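Local coordinates for protein inner kinetochore subunit cnp3 (Schizosaccharomyces pombe, PDB 6O2D) that is an inner component of the kinetochore, which assembles on centromeric DNA and attaches chromosomes to spindle microtubules; this piece is its dimeric cupin domain, at residues B[96-101]-B[123-128]. Numbering follows the deposited sequence.
Sequences GKIEVT and YSIKNI
Tyr123 CA lies against Thr101 O in a CA-H...O contact. Next to it, Ser124 and Thr101 make a hydrogen-bonded antiparallel pair: Ser124 N donates to Thr101 O at 3.0 Å and Thr101 N returns the bond to Ser124 O. Beside them, on the face shared with Glu99 and Lys126, a weak bond runs from Thr101 OG1 to Ser124 OG at 3.4 Å. Ile125 sits opposite Val100 in a non-hydrogen-bonded pair, and its CG2, anti to the backbone N, lies 3.6 Å from Ile98 CD1. That side faces the interior of the cupin beta-barrel, a jelly roll, where Ile93 and Val133 of the other sheet pack on Ile98 and Phe115 packs on Val100. An alanine in place of Ile98 would probably open a gap beside Ile125 CG2 and in the packing against Ile93 and Val133. Next, Lys126 pairs with Glu99: Glu99 N bonds to Lys126 O at 3.0 Å and Lys126 N bonds back to Glu99 O. Asn127, on the same face as Ile125, accepts a hydrogen bond at OD1 from Gly129 N, and its ND2 makes weak ones to the carbonyls of Met73, Pro74 and Glu131. As the strand ends, Ile128 N bonds to Lys97 O at 3.1 Å, while Ile128 CG2 rests on Glu99 CB at 3.7 Å.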
ATOM      1  N   GLY B  96      12.967   7.667   9.963  1.00 88.50           N
ATOM      2  CA  GLY B  96      14.334   7.669   9.485  1.00 87.91           C
ATOM      3  C   GLY B  96      14.540   8.621   8.327  1.00 89.59           C
ATOM      4  O   GLY B  96      13.677   9.431   7.975  1.00 85.30           O
ATOM      5  N   LYS B  97      15.717   8.498   7.713  1.00 86.10           N
ATOM      6  CA  LYS B  97      16.073   9.304   6.553  1.00 90.44           C
ATOM      7  C   LYS B  97      16.670   8.403   5.483  1.00 81.93           C
ATOM      8  O   LYS B  97      17.572   7.609   5.774  1.00 84.97           O
ATOM      9  CB  LYS B  97      17.095  10.391   6.925  1.00 99.76           C
ATOM     10  CG  LYS B  97      17.061  10.833   8.391  1.00104.00           C
ATOM     11  CD  LYS B  97      18.029  11.985   8.658  1.00113.58           C
ATOM     12  CE  LYS B  97      18.537  11.988  10.095  1.00118.02           C
ATOM     13  NZ  LYS B  97      19.743  11.149  10.315  1.00121.39           N
ATOM     14  N   ILE B  98      16.178   8.539   4.246  1.00 75.24           N
ATOM     15  CA  ILE B  98      16.654   7.742   3.120  1.00 76.51           C
ATOM     16  C   ILE B  98      16.860   8.650   1.918  1.00 80.87           C
ATOM     17  O   ILE B  98      16.154   9.648   1.747  1.00 78.75           O
ATOM     18  CB  ILE B  98      15.698   6.600   2.720  1.00 70.41           C
ATOM     19  CG1 ILE B  98      14.362   7.153   2.222  1.00 70.63           C
ATOM     20  CG2 ILE B  98      15.492   5.635   3.859  1.00 75.15           C
ATOM     21  CD1 ILE B  98      13.403   6.071   1.752  1.00 60.46           C
ATOM     22  N   GLU B  99      17.807   8.263   1.062  1.00 86.47           N
ATOM     23  CA  GLU B  99      17.997   8.836  -0.263  1.00 88.75           C
ATOM     24  C   GLU B  99      17.741   7.733  -1.275  1.00 91.10           C
ATOM     25  O   GLU B  99      18.362   6.663  -1.213  1.00 90.50           O
ATOM     26  CB  GLU B  99      19.401   9.401  -0.433  1.00102.72           C
ATOM     27  CG  GLU B  99      19.678  10.033  -1.786  1.00109.73           C
ATOM     28  CD  GLU B  99      21.020   9.601  -2.358  1.00115.24           C
ATOM     29  OE1 GLU B  99      21.492  10.220  -3.333  1.00121.27           O
ATOM     30  OE2 GLU B  99      21.607   8.633  -1.839  1.00118.13           O
ATOM     31  N   VAL B 100      16.824   7.990  -2.196  1.00 86.74           N
ATOM     32  CA  VAL B 100      16.362   6.970  -3.118  1.00 84.74           C
ATOM     33  C   VAL B 100      16.515   7.439  -4.563  1.00 89.19           C
ATOM     34  O   VAL B 100      16.281   8.612  -4.876  1.00 93.77           O
ATOM     35  CB  VAL B 100      14.914   6.558  -2.775  1.00 92.88           C
ATOM     36  CG1 VAL B 100      14.077   7.782  -2.545  1.00 85.83           C
ATOM     37  CG2 VAL B 100      14.324   5.697  -3.872  1.00 91.37           C
ATOM     38  N   THR B 101      16.974   6.518  -5.418  1.00 87.85           N
ATOM     39  CA  THR B 101      17.026   6.634  -6.876  1.00 84.99           C
ATOM     40  C   THR B 101      15.946   5.824  -7.564  1.00 73.94           C
ATOM     41  O   THR B 101      15.838   4.604  -7.363  1.00 70.81           O
ATOM     42  CB  THR B 101      18.388   6.257  -7.472  1.00 88.26           C
ATOM     43  OG1 THR B 101      19.488   6.626  -6.619  1.00 90.99           O
ATOM     44  CG2 THR B 101      18.487   6.482  -9.040  1.00 93.83           C
ATOM     45  N   TYR B 123      15.242   0.889  -9.081  1.00 72.33           N
ATOM     46  CA  TYR B 123      15.233   1.667  -7.851  1.00 68.87           C
ATOM     47  C   TYR B 123      16.336   1.188  -6.920  1.00 66.30           C
ATOM     48  O   TYR B 123      16.761   0.032  -6.974  1.00 64.48           O
ATOM     49  CB  TYR B 123      13.879   1.601  -7.127  1.00 65.96           C
ATOM     50  CG  TYR B 123      13.674   0.366  -6.275  1.00 57.18           C
ATOM     51  CD1 TYR B 123      13.332  -0.851  -6.854  1.00 63.54           C
ATOM     52  CD2 TYR B 123      13.802   0.420  -4.892  1.00 72.32           C
ATOM     53  CE1 TYR B 123      13.137  -1.979  -6.088  1.00 65.60           C
ATOM     54  CE2 TYR B 123      13.603  -0.706  -4.110  1.00 73.32           C
ATOM     55  CZ  TYR B 123      13.271  -1.902  -4.715  1.00 75.47           C
ATOM     56  OH  TYR B 123      13.078  -3.025  -3.944  1.00 68.67           O
ATOM     57  N   SER B 124      16.800   2.107  -6.071  1.00 70.15           N
ATOM     58  CA  SER B 124      17.748   1.815  -5.005  1.00 70.99           C
ATOM     59  C   SER B 124      17.431   2.725  -3.825  1.00 65.58           C
ATOM     60  O   SER B 124      16.829   3.787  -3.991  1.00 72.21           O
ATOM     61  CB  SER B 124      19.197   2.013  -5.475  1.00 74.76           C
ATOM     62  OG  SER B 124      19.513   3.393  -5.569  1.00 71.91           O
ATOM     63  N   ILE B 125      17.802   2.288  -2.621  1.00 70.53           N
ATOM     64  CA  ILE B 125      17.545   3.054  -1.399  1.00 71.11           C
ATOM     65  C   ILE B 125      18.763   2.970  -0.487  1.00 72.45           C
ATOM     66  O   ILE B 125      19.363   1.903  -0.326  1.00 85.75           O
ATOM     67  CB  ILE B 125      16.293   2.584  -0.630  1.00 66.17           C
ATOM     68  CG1 ILE B 125      15.208   2.054  -1.568  1.00 59.54           C
ATOM     69  CG2 ILE B 125      15.731   3.754   0.179  1.00 70.91           C
ATOM     70  CD1 ILE B 125      14.018   1.481  -0.838  1.00 56.57           C
ATOM     71  N   LYS B 126      19.101   4.089   0.143  1.00 76.88           N
ATOM     72  CA  LYS B 126      20.217   4.166   1.081  1.00 88.55           C
ATOM     73  C   LYS B 126      19.778   4.884   2.352  1.00 80.22           C
ATOM     74  O   LYS B 126      19.043   5.872   2.284  1.00 72.21           O
ATOM     75  CB  LYS B 126      21.410   4.905   0.454  1.00 93.02           C
ATOM     76  CG  LYS B 126      22.649   4.056   0.262  1.00 93.62           C
ATOM     77  CD  LYS B 126      23.344   4.415  -1.034  1.00109.61           C
ATOM     78  CE  LYS B 126      24.612   3.601  -1.238  1.00 99.05           C
ATOM     79  NZ  LYS B 126      25.108   3.635  -2.631  1.00 91.96           N
ATOM     80  N   ASN B 127      20.172   4.354   3.509  1.00 80.97           N
ATOM     81  CA  ASN B 127      19.926   5.030   4.780  1.00 87.45           C
ATOM     82  C   ASN B 127      20.979   6.117   5.000  1.00 78.61           C
ATOM     83  O   ASN B 127      22.167   5.816   5.178  1.00 81.56           O
ATOM     84  CB  ASN B 127      19.933   4.021   5.928  1.00 91.29           C
ATOM     85  CG  ASN B 127      19.307   4.573   7.207  1.00 84.05           C
ATOM     86  OD1 ASN B 127      19.275   5.788   7.423  1.00 87.41           O
ATOM     87  ND2 ASN B 127      18.795   3.682   8.049  1.00 79.66           N
ATOM     88  N   ILE B 128      20.534   7.374   5.036  1.00 78.95           N
ATOM     89  CA  ILE B 128      21.418   8.523   5.194  1.00 91.48           C
ATOM     90  C   ILE B 128      21.293   9.123   6.591  1.00 98.30           C
ATOM     91  O   ILE B 128      21.803  10.212   6.855  1.00 98.79           O
ATOM     92  CB  ILE B 128      21.164   9.586   4.112  1.00 90.58           C
ATOM     93  CG1 ILE B 128      19.781  10.216   4.306  1.00 87.36           C
ATOM     94  CG2 ILE B 128      21.293   8.957   2.733  1.00 82.55           C
ATOM     95  CD1 ILE B 128      19.490  11.387   3.402  1.00 82.28           C
TER